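Local coordinates for ceramide very long chain fatty acid hydroxylase SCS7 (PDB 4ZR1), which catalyses the cytochrome b5-dependent hydroxylation of the very long chain fatty acids of ceramides in sphingolipid synthesis, probably at a dimetal centre of two zinc ions, at residues L187-T192 with C227-H232; K101-V106 with D183-V188; M119-K124 with W213-F218. All blocks are in the same frame, centred on the assembly; numbering follows the deposited sequence.

Interaction 1 (L187-T192 with C227-H232); sequences LVMPPT and CYDECH. With ZN (zinc ion), chain C; BOG (octyl beta-D-glucopyranoside), chain E; BOG (octyl beta-D-glucopyranoside), chain G.
The end of transmembrane helix 211-236 inferred to face the cytoplasm carries His232, the first histidine of an HxxxH pair with His236, and the loop 187-190 lies against it just before helix 191-208. His232 NE2 binds the zinc ion at 2.3 Å, and His177, His236, His251 and His255 complete the site. The imidazole is backed by Leu187, whose CG stands anti to the backbone N (chi1 -171°) so that the branch CD2 lies over one ring face. This methyl is 3.7 Å from the centroid of the His232 ring, shifted toward the rim, and makes a CH-pi contact with ND1 and CG as its nearest atoms.

One turn back, Asp229 fixes the loop backbone. Its CB points at the loop, and OD2 accepts a hydrogen bond from Met189 N at 2.9 Å, nearly straight (173°) and on the syn lone pair; Tyr225 OH adds a weak hydrogen bond to the same oxygen. Asp229 OD1 sits 3.3 Å from Val188 CA, while Val188 CG1 leans on the helix backbone. The buried carboxylate gains polar partners, which would offset part of the cost of its charge. The Met189 side chain crosses that of Asp229 at about a right angle, CG 3.4 Å from Asp229 OD2, and meets C6 of an octyl glucoside. That detergent donates from its O3 to Leu187 O at 2.7 Å. The loop thus lays an apolar side chain on a zinc ligand and gives its Met189 amide to the same helix, beside the histidine-rich, likely catalytic dimetal site of this sterol desaturase family member.

Interaction 2 (K101-V106 with D183-V188); sequences KTAWWV and DKYRLV. With BOG (octyl beta-D-glucopyranoside), chain J; BOG (octyl beta-D-glucopyranoside), chain I; BOG (octyl beta-D-glucopyranoside), chain E.
Two irregular segments meet here in a buried loop-to-loop contact where the inferred cytoplasmic side meets the start of the first transmembrane helix: residues 101-106 lead into helix 106-125, and residues 183-188 lead toward helix 191-208. An Asx turn shapes the second segment: Asp183 OD1 accepts from Tyr185 N, met from above the carboxylate plane, within a type I beta turn that runs to Arg186. The turn presents Tyr185 O to Thr102 N, which bonds to it at 2.9 Å, nearly straight (173°) and on a carbonyl lone pair. The Tyr185 side chain then lies along the partner loop, its CB near Lys101 CB and its CE1 3.9 Å from Ala103 CB.

Arg186 is pinned on several sides. NH1 forms a salt bridge with Asp183 OD2 at 2.8 Å, almost in the guanidinium plane, and also reaches Ala89 O; NE donates to Thr100 O. Its NH2 pairs with Glu97, which may ease the repulsion from Lys101 NZ, 4.2 Å from Arg186 NH2, since the lysine has a long, weak ion pair with the same glutamate. At the last residue of 183-188, the methyl CG2 of Val188 meets Thr102 OG1 at 3.2 Å and Ala103 O at 3.7 Å.

Interaction 3 (M119-K124 with W213-F218); sequences MGVALK and WAYAGF
Tyr215 is the side chain to follow where transmembrane helices 106-125 and 211-236 cross toward the inferred lumenal side of the membrane. The short segments pass 7.6 Å apart at their axes, with their N-to-C directions 140° from each other, so the two run roughly antiparallel, at a wide crossing. Tyr215 CB points toward the partner helix and touches Ala122 CB at 3.9 Å. CG, anti to the carbonyl carbon (chi1 -81°), turns the ring so that one face meets Val121. Ring atom Tyr215 CD1 lies 3.8 Å from Val121 CB, and CE1, a little farther out, still touches the same side chain. Above the ring, Val121 CG1, anti to its own backbone N, sits 3.8 Å from the Tyr215 centroid and only 8° off the normal: a CH-pi contact with the methyl centred on the face. CG, CD1, CE1 and CZ lie at much the same distance from this methyl, as its central position requires. Phe206 meets the tyrosine ring edge-to-face, and the ring of His118 lies against it as well.

Beside the ring, Ala122 CB meets Ala216 CB at 3.7 Å, letting the backbones come close. Met119, bent at its second torsion, brings SD to 4.0 Å from Ala216 CB, filling the other side of the crossing. Gly217 and Phe218 contact bound tridecane instead. The contact is made by methyl and other carbon atoms, one ring face and a sulfur, which implies van der Waals and CH-pi packing rather than polar bonds, consistent with transmembrane helix pairing.

How the interactions relate
From the N terminus, residues 101-106 come first and close on 183-188 across 76 intervening residues, joining the approach to helix 106-125 with the loop after helix 164-179. Residues 119-124, farther along that helix, pair with 213-218, joining transmembrane helices 106-125 and 211-236, so interaction 3 crosses interaction 2. Interaction 1 begins on Leu187 and Val188, where interaction 2 ends, and closes on 227-232 after 34 residues; it too crosses interaction 3, and none nests inside another. Interactions 1 and 2 adjoin, with Pro190 CB 3.5 Å from Thr102 CG2, near the metal site. Interaction 3 stands apart, about 23 Å from interaction 1 between centres, yet shares helix 211-236 with it.

Interaction 1 (L187-T192 with C227-H232)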
# COMPACT_ATOMS: atom_id res chain seq x y z
N LEU A 187 -0.95 7.20 -2.65
CA LEU A 187 -1.62 5.93 -2.39
C LEU A 187 -1.23 4.92 -3.47
O LEU A 187 -0.60 3.91 -3.17
CB LEU A 187 -3.13 6.13 -2.31
CG LEU A 187 -4.01 4.97 -1.84
CD1 LEU A 187 -5.36 5.46 -1.33
CD2 LEU A 187 -4.23 3.98 -2.97
N VAL A 188 -1.62 5.18 -4.72
CA VAL A 188 -1.29 4.22 -5.76
C VAL A 188 0.20 4.25 -6.03
O VAL A 188 0.90 5.17 -5.62
CB VAL A 188 -2.06 4.48 -7.06
CG1 VAL A 188 -3.57 4.59 -6.78
CG2 VAL A 188 -1.53 5.70 -7.77
N MET A 189 0.67 3.22 -6.71
CA MET A 189 2.09 3.05 -6.93
C MET A 189 2.53 3.91 -8.08
O MET A 189 1.88 3.95 -9.12
CB MET A 189 2.43 1.60 -7.22
CG MET A 189 1.94 0.63 -6.18
SD MET A 189 2.54 -1.02 -6.56
CE MET A 189 4.20 -0.60 -7.04
N PRO A 190 3.65 4.62 -7.91
CA PRO A 190 4.22 5.34 -9.04
C PRO A 190 4.78 4.35 -10.05
O PRO A 190 5.37 3.35 -9.62
CB PRO A 190 5.32 6.18 -8.40
CG PRO A 190 5.62 5.52 -7.15
CD PRO A 190 4.35 4.91 -6.66
N PRO A 191 4.59 4.59 -11.36
CA PRO A 191 5.04 3.60 -12.35
C PRO A 191 6.53 3.33 -12.24
O PRO A 191 6.97 2.19 -12.44
CB PRO A 191 4.67 4.25 -13.70
CG PRO A 191 3.52 5.15 -13.37
CD PRO A 191 3.76 5.65 -11.97
N THR A 192 7.30 4.35 -11.89
CA THR A 192 8.73 4.18 -11.66
C THR A 192 9.00 3.06 -10.66
O THR A 192 9.83 2.18 -10.91
CB THR A 192 9.37 5.49 -11.15
OG1 THR A 192 9.20 6.52 -12.13
CG2 THR A 192 10.84 5.30 -10.91
N CYS A 227 -6.62 -3.40 -11.07
CA CYS A 227 -7.85 -3.47 -10.29
C CYS A 227 -7.56 -3.24 -8.81
O CYS A 227 -8.29 -2.52 -8.15
CB CYS A 227 -8.54 -4.82 -10.50
SG CYS A 227 -9.18 -5.05 -12.18
N TYR A 228 -6.48 -3.85 -8.31
CA TYR A 228 -6.05 -3.67 -6.93
C TYR A 228 -5.82 -2.21 -6.51
O TYR A 228 -6.38 -1.75 -5.50
CB TYR A 228 -4.76 -4.47 -6.67
CG TYR A 228 -3.92 -3.90 -5.55
CD1 TYR A 228 -4.23 -4.16 -4.21
CD2 TYR A 228 -2.81 -3.10 -5.81
CE1 TYR A 228 -3.47 -3.63 -3.18
CE2 TYR A 228 -2.04 -2.58 -4.80
CZ TYR A 228 -2.38 -2.85 -3.48
OH TYR A 228 -1.61 -2.32 -2.45
N ASP A 229 -5.00 -1.48 -7.26
CA ASP A 229 -4.57 -0.13 -6.87
C ASP A 229 -5.73 0.84 -6.98
O ASP A 229 -5.86 1.74 -6.17
CB ASP A 229 -3.40 0.35 -7.73
CG ASP A 229 -2.23 0.90 -6.90
OD1 ASP A 229 -2.33 1.06 -5.66
OD2 ASP A 229 -1.17 1.18 -7.52
N GLU A 230 -6.55 0.66 -8.02
CA GLU A 230 -7.77 1.45 -8.17
C GLU A 230 -8.73 1.14 -7.04
O GLU A 230 -9.24 2.04 -6.39
CB GLU A 230 -8.43 1.18 -9.52
CG GLU A 230 -7.57 1.62 -10.68
CD GLU A 230 -7.16 3.08 -10.57
OE1 GLU A 230 -8.01 3.97 -10.73
OE2 GLU A 230 -5.98 3.33 -10.29
N CYS A 231 -8.96 -0.15 -6.80
CA CYS A 231 -9.74 -0.55 -5.65
C CYS A 231 -9.17 0.11 -4.39
O CYS A 231 -9.88 0.81 -3.66
CB CYS A 231 -9.78 -2.06 -5.50
SG CYS A 231 -10.83 -2.63 -4.13
N HIS A 232 -7.87 -0.12 -4.16
CA HIS A 232 -7.19 0.43 -2.99
C HIS A 232 -7.43 1.92 -2.83
O HIS A 232 -7.77 2.38 -1.75
CB HIS A 232 -5.69 0.17 -3.08
CG HIS A 232 -4.95 0.58 -1.86
ND1 HIS A 232 -3.59 0.78 -1.84
CD2 HIS A 232 -5.38 0.83 -0.60
CE1 HIS A 232 -3.21 1.14 -0.62
NE2 HIS A 232 -4.28 1.18 0.15
ZN ZN C . -4.66 1.69 2.36
C1 BOG E . 4.16 4.47 -2.53
O1 BOG E . 4.46 5.75 -3.04
C2 BOG E . 2.77 4.50 -1.93
O2 BOG E . 2.84 5.31 -0.78
C3 BOG E . 2.36 3.12 -1.48
O3 BOG E . 1.00 3.05 -1.11
C4 BOG E . 2.65 2.09 -2.53
O4 BOG E . 2.46 0.82 -1.94
C5 BOG E . 4.07 2.22 -2.99
O5 BOG E . 4.24 3.50 -3.56
C6 BOG E . 4.34 1.09 -3.98
O6 BOG E . 5.31 1.43 -4.94
C1' BOG E . 5.74 6.23 -2.70
C2' BOG E . 5.97 7.62 -3.26
C3' BOG E . 7.46 7.83 -3.45
C4' BOG E . 7.81 8.17 -4.89
C5' BOG E . 9.15 7.56 -5.27
C6' BOG E . 9.68 8.23 -6.51
C7' BOG E . 10.92 7.51 -6.99
C8' BOG E . 12.10 7.92 -6.14
C1 BOG G . -17.29 6.03 -7.40
O1 BOG G . -16.18 5.18 -7.27
C2 BOG G . -17.38 6.92 -6.18
O2 BOG G . -17.58 6.11 -5.05
C3 BOG G . -18.53 7.89 -6.30
O3 BOG G . -18.44 8.84 -5.27
C4 BOG G . -18.50 8.57 -7.65
O4 BOG G . -19.71 9.27 -7.84
C5 BOG G . -18.36 7.52 -8.73
O5 BOG G . -17.15 6.83 -8.55
C6 BOG G . -18.39 8.17 -10.10
O6 BOG G . -17.82 9.46 -10.03
C1' BOG G . -16.47 3.81 -7.15
C2' BOG G . -15.28 3.02 -7.65
C3' BOG G . -15.47 1.54 -7.39
C4' BOG G . -14.70 0.75 -8.43
C5' BOG G . -13.21 0.87 -8.19
C6' BOG G . -12.60 -0.51 -8.24
C7' BOG G . -12.26 -0.89 -9.67
C8' BOG G . -11.53 -2.21 -9.65

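Interaction 2 (K101-V106 with D183-V188)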
# COMPACT_ATOMS: atom_id res chain seq x y z
N LYS A 101 4.29 12.21 -6.53
CA LYS A 101 2.86 12.47 -6.57
C LYS A 101 2.22 11.76 -7.75
O LYS A 101 2.56 12.02 -8.89
CB LYS A 101 2.58 13.97 -6.65
CG LYS A 101 2.91 14.76 -5.39
CD LYS A 101 2.27 16.13 -5.47
CE LYS A 101 2.49 16.95 -4.23
NZ LYS A 101 3.92 17.33 -4.06
N THR A 102 1.32 10.82 -7.47
CA THR A 102 0.71 10.05 -8.55
C THR A 102 -0.78 9.93 -8.30
O THR A 102 -1.21 9.40 -7.27
CB THR A 102 1.32 8.64 -8.68
OG1 THR A 102 0.86 7.84 -7.59
CG2 THR A 102 2.85 8.69 -8.63
N ALA A 103 -1.57 10.44 -9.24
CA ALA A 103 -3.01 10.43 -9.11
C ALA A 103 -3.56 9.04 -9.42
O ALA A 103 -2.91 8.25 -10.09
CB ALA A 103 -3.62 11.45 -10.04
N TRP A 104 -4.76 8.76 -8.91
CA TRP A 104 -5.45 7.49 -9.13
C TRP A 104 -5.51 7.08 -10.60
O TRP A 104 -5.29 5.92 -10.93
CB TRP A 104 -6.87 7.56 -8.56
CG TRP A 104 -7.74 8.59 -9.21
CD1 TRP A 104 -7.86 9.90 -8.86
CD2 TRP A 104 -8.62 8.40 -10.33
NE1 TRP A 104 -8.75 10.54 -9.68
CE2 TRP A 104 -9.24 9.64 -10.60
CE3 TRP A 104 -8.95 7.29 -11.13
CZ2 TRP A 104 -10.17 9.82 -11.62
CZ3 TRP A 104 -9.87 7.47 -12.16
CH2 TRP A 104 -10.47 8.72 -12.40
N TRP A 105 -5.78 8.04 -11.48
CA TRP A 105 -5.96 7.74 -12.90
C TRP A 105 -4.67 7.37 -13.63
O TRP A 105 -4.70 6.96 -14.78
CB TRP A 105 -6.63 8.93 -13.62
CG TRP A 105 -5.94 10.25 -13.42
CD1 TRP A 105 -6.28 11.21 -12.52
CD2 TRP A 105 -4.81 10.76 -14.14
NE1 TRP A 105 -5.42 12.28 -12.62
CE2 TRP A 105 -4.51 12.03 -13.61
CE3 TRP A 105 -4.01 10.26 -15.18
CZ2 TRP A 105 -3.46 12.82 -14.09
CZ3 TRP A 105 -2.95 11.04 -15.65
CH2 TRP A 105 -2.69 12.31 -15.10
N VAL A 106 -3.54 7.51 -12.95
CA VAL A 106 -2.26 7.24 -13.60
C VAL A 106 -2.08 5.75 -13.88
O VAL A 106 -1.56 5.36 -14.94
CB VAL A 106 -1.09 7.77 -12.74
CG1 VAL A 106 0.26 7.37 -13.34
CG2 VAL A 106 -1.20 9.26 -12.62
N ASP A 183 -3.51 10.93 1.96
CA ASP A 183 -2.78 11.69 0.93
C ASP A 183 -3.11 11.12 -0.45
O ASP A 183 -2.51 10.13 -0.88
CB ASP A 183 -1.27 11.65 1.16
CG ASP A 183 -0.48 12.48 0.14
OD1 ASP A 183 -1.04 12.84 -0.92
OD2 ASP A 183 0.70 12.79 0.39
N LYS A 184 -4.03 11.78 -1.15
CA LYS A 184 -4.57 11.24 -2.40
C LYS A 184 -3.52 11.06 -3.51
O LYS A 184 -3.77 10.38 -4.50
CB LYS A 184 -5.72 12.12 -2.91
CG LYS A 184 -5.34 13.54 -3.27
CD LYS A 184 -6.56 14.38 -3.64
CE LYS A 184 -6.19 15.83 -3.92
NZ LYS A 184 -7.36 16.68 -4.26
N TYR A 185 -2.33 11.61 -3.33
CA TYR A 185 -1.30 11.43 -4.35
C TYR A 185 -0.17 10.51 -3.92
O TYR A 185 0.80 10.35 -4.64
CB TYR A 185 -0.72 12.77 -4.78
CG TYR A 185 -1.71 13.65 -5.52
CD1 TYR A 185 -1.94 13.48 -6.88
CD2 TYR A 185 -2.37 14.67 -4.87
CE1 TYR A 185 -2.82 14.29 -7.55
CE2 TYR A 185 -3.26 15.48 -5.54
CZ TYR A 185 -3.48 15.30 -6.87
OH TYR A 185 -4.37 16.12 -7.52
N ARG A 186 -0.31 9.89 -2.75
CA ARG A 186 0.70 8.93 -2.30
C ARG A 186 0.07 7.60 -1.91
O ARG A 186 0.50 6.96 -0.96
CB ARG A 186 1.47 9.49 -1.10
CG ARG A 186 2.71 10.28 -1.47
CD ARG A 186 2.33 11.62 -2.06
NE ARG A 186 3.52 12.44 -2.29
CZ ARG A 186 3.97 13.37 -1.45
NH1 ARG A 186 3.32 13.62 -0.31
NH2 ARG A 186 5.07 14.04 -1.75
N LEU A 187 -0.95 7.20 -2.65
CA LEU A 187 -1.62 5.93 -2.39
C LEU A 187 -1.23 4.92 -3.47
O LEU A 187 -0.60 3.91 -3.17
CB LEU A 187 -3.13 6.13 -2.31
CG LEU A 187 -4.01 4.97 -1.84
CD1 LEU A 187 -5.36 5.46 -1.33
CD2 LEU A 187 -4.23 3.98 -2.97
N VAL A 188 -1.62 5.18 -4.72
CA VAL A 188 -1.29 4.22 -5.76
C VAL A 188 0.20 4.25 -6.03
O VAL A 188 0.90 5.17 -5.62
CB VAL A 188 -2.06 4.48 -7.06
CG1 VAL A 188 -3.57 4.59 -6.78
CG2 VAL A 188 -1.53 5.70 -7.77
C1 BOG J . -5.32 18.79 -12.37
O1 BOG J . -5.38 18.07 -13.57
C2 BOG J . -6.53 18.46 -11.53
O2 BOG J . -7.69 18.71 -12.28
C3 BOG J . -6.49 19.33 -10.30
O3 BOG J . -7.51 18.92 -9.41
C4 BOG J . -5.15 19.15 -9.62
O4 BOG J . -5.02 20.06 -8.55
C5 BOG J . -4.03 19.38 -10.61
O5 BOG J . -4.16 18.45 -11.66
C6 BOG J . -2.69 19.21 -9.93
O6 BOG J . -2.31 20.43 -9.34
C1' BOG J . -4.87 16.77 -13.46
C2' BOG J . -6.01 15.78 -13.44
C3' BOG J . -6.55 15.60 -14.84
C4' BOG J . -6.44 14.15 -15.25
C5' BOG J . -5.85 14.02 -16.64
C6' BOG J . -6.28 12.71 -17.28
C7' BOG J . -5.36 12.43 -18.45
C8' BOG J . -5.53 11.00 -18.94
C1 BOG I . -9.72 14.77 -11.29
O1 BOG I . -10.52 14.31 -12.35
C2 BOG I . -10.16 16.19 -11.01
O2 BOG I . -9.88 16.98 -12.14
C3 BOG I . -9.45 16.74 -9.80
O3 BOG I . -10.05 17.96 -9.45
C4 BOG I . -9.56 15.78 -8.65
O4 BOG I . -8.73 16.21 -7.59
C5 BOG I . -9.13 14.39 -9.09
O5 BOG I . -9.96 13.96 -10.15
C6 BOG I . -9.25 13.44 -7.92
O6 BOG I . -8.07 13.45 -7.14
C1' BOG I . -9.85 13.51 -13.30
C2' BOG I . -10.84 13.09 -14.36
C3' BOG I . -10.61 11.64 -14.71
C4' BOG I . -9.61 11.54 -15.84
C5' BOG I . -9.99 10.40 -16.76
C6' BOG I . -9.62 9.06 -16.15
C7' BOG I . -9.23 8.09 -17.24
C8' BOG I . -9.04 6.69 -16.68
C1 BOG E . 4.16 4.47 -2.53
O1 BOG E . 4.46 5.75 -3.04
C2 BOG E . 2.77 4.50 -1.93
O2 BOG E . 2.84 5.31 -0.78
C3 BOG E . 2.36 3.12 -1.48
O3 BOG E . 1.00 3.05 -1.11
C4 BOG E . 2.65 2.09 -2.53
O4 BOG E . 2.46 0.82 -1.94
C5 BOG E . 4.07 2.22 -2.99
O5 BOG E . 4.24 3.50 -3.56
C6 BOG E . 4.34 1.09 -3.98
O6 BOG E . 5.31 1.43 -4.94
C1' BOG E . 5.74 6.23 -2.70
C2' BOG E . 5.97 7.62 -3.26
C3' BOG E . 7.46 7.83 -3.45
C4' BOG E . 7.81 8.17 -4.89
C5' BOG E . 9.15 7.56 -5.27
C6' BOG E . 9.68 8.23 -6.51
C7' BOG E . 10.92 7.51 -6.99
C8' BOG E . 12.10 7.92 -6.14

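Interaction 3 (M119-K124 with W213-F218)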
# COMPACT_ATOMS: atom_id res chain seq x y z
N MET A 119 -2.62 -9.27 -24.18
CA MET A 119 -3.75 -10.17 -24.34
C MET A 119 -4.13 -10.29 -25.81
O MET A 119 -4.45 -11.37 -26.29
CB MET A 119 -4.96 -9.70 -23.52
CG MET A 119 -6.11 -10.72 -23.49
SD MET A 119 -5.59 -12.41 -23.07
CE MET A 119 -7.17 -13.21 -22.86
N GLY A 120 -4.10 -9.17 -26.52
CA GLY A 120 -4.41 -9.16 -27.94
C GLY A 120 -3.47 -10.05 -28.75
O GLY A 120 -3.92 -10.73 -29.68
N VAL A 121 -2.19 -10.05 -28.39
CA VAL A 121 -1.19 -10.91 -29.02
C VAL A 121 -1.54 -12.38 -28.81
O VAL A 121 -1.53 -13.18 -29.76
CB VAL A 121 0.23 -10.67 -28.45
CG1 VAL A 121 1.19 -11.76 -28.92
CG2 VAL A 121 0.74 -9.29 -28.82
N ALA A 122 -1.85 -12.73 -27.57
CA ALA A 122 -2.23 -14.09 -27.24
C ALA A 122 -3.47 -14.56 -28.02
O ALA A 122 -3.53 -15.71 -28.45
CB ALA A 122 -2.47 -14.21 -25.74
N LEU A 123 -4.43 -13.67 -28.22
CA LEU A 123 -5.68 -14.02 -28.90
C LEU A 123 -5.53 -14.19 -30.41
O LEU A 123 -6.49 -14.52 -31.09
CB LEU A 123 -6.76 -12.97 -28.61
CG LEU A 123 -7.31 -12.94 -27.18
CD1 LEU A 123 -8.12 -11.68 -26.95
CD2 LEU A 123 -8.16 -14.17 -26.90
N LYS A 124 -4.33 -13.97 -30.95
CA LYS A 124 -4.10 -14.12 -32.39
C LYS A 124 -3.15 -15.31 -32.64
O LYS A 124 -2.94 -15.73 -33.77
CB LYS A 124 -3.52 -12.81 -32.96
CG LYS A 124 -2.85 -12.79 -34.37
CD LYS A 124 -3.51 -13.58 -35.52
CE LYS A 124 -2.75 -13.39 -36.82
NZ LYS A 124 -1.29 -13.66 -36.59
N TRP A 213 1.31 -18.19 -23.89
CA TRP A 213 0.69 -18.43 -22.59
C TRP A 213 1.12 -17.32 -21.63
O TRP A 213 0.37 -16.94 -20.73
CB TRP A 213 1.11 -19.78 -22.00
CG TRP A 213 0.61 -21.02 -22.70
CD1 TRP A 213 0.24 -21.16 -24.01
CD2 TRP A 213 0.43 -22.32 -22.10
NE1 TRP A 213 -0.16 -22.45 -24.26
CE2 TRP A 213 -0.05 -23.18 -23.10
CE3 TRP A 213 0.63 -22.82 -20.81
CZ2 TRP A 213 -0.33 -24.53 -22.85
CZ3 TRP A 213 0.35 -24.16 -20.56
CH2 TRP A 213 -0.13 -25.00 -21.58
N ALA A 214 2.34 -16.83 -21.82
CA ALA A 214 2.89 -15.79 -20.97
C ALA A 214 2.20 -14.47 -21.28
O ALA A 214 1.89 -13.71 -20.37
CB ALA A 214 4.38 -15.67 -21.15
N TYR A 215 1.95 -14.21 -22.56
CA TYR A 215 1.22 -13.02 -22.96
C TYR A 215 -0.13 -12.95 -22.26
O TYR A 215 -0.46 -11.93 -21.66
CB TYR A 215 1.03 -12.99 -24.48
CG TYR A 215 2.25 -12.48 -25.20
CD1 TYR A 215 2.46 -11.11 -25.36
CD2 TYR A 215 3.20 -13.35 -25.70
CE1 TYR A 215 3.58 -10.64 -26.00
CE2 TYR A 215 4.32 -12.89 -26.35
CZ TYR A 215 4.50 -11.53 -26.49
OH TYR A 215 5.62 -11.07 -27.14
N ALA A 216 -0.89 -14.03 -22.34
CA ALA A 216 -2.22 -14.09 -21.73
C ALA A 216 -2.14 -14.08 -20.21
O ALA A 216 -2.92 -13.40 -19.55
CB ALA A 216 -2.96 -15.33 -22.21
N GLY A 217 -1.20 -14.84 -19.66
CA GLY A 217 -1.02 -14.92 -18.22
C GLY A 217 -0.55 -13.60 -17.62
O GLY A 217 -1.09 -13.15 -16.61
N PHE A 218 0.46 -12.99 -18.23
CA PHE A 218 0.95 -11.71 -17.75
C PHE A 218 -0.11 -10.62 -17.89
O PHE A 218 -0.23 -9.76 -17.02
CB PHE A 218 2.22 -11.28 -18.51
CG PHE A 218 2.73 -9.93 -18.09
CD1 PHE A 218 3.36 -9.77 -16.86
CD2 PHE A 218 2.56 -8.83 -18.92
CE1 PHE A 218 3.83 -8.51 -16.46
CE2 PHE A 218 3.03 -7.57 -18.53
CZ PHE A 218 3.66 -7.42 -17.29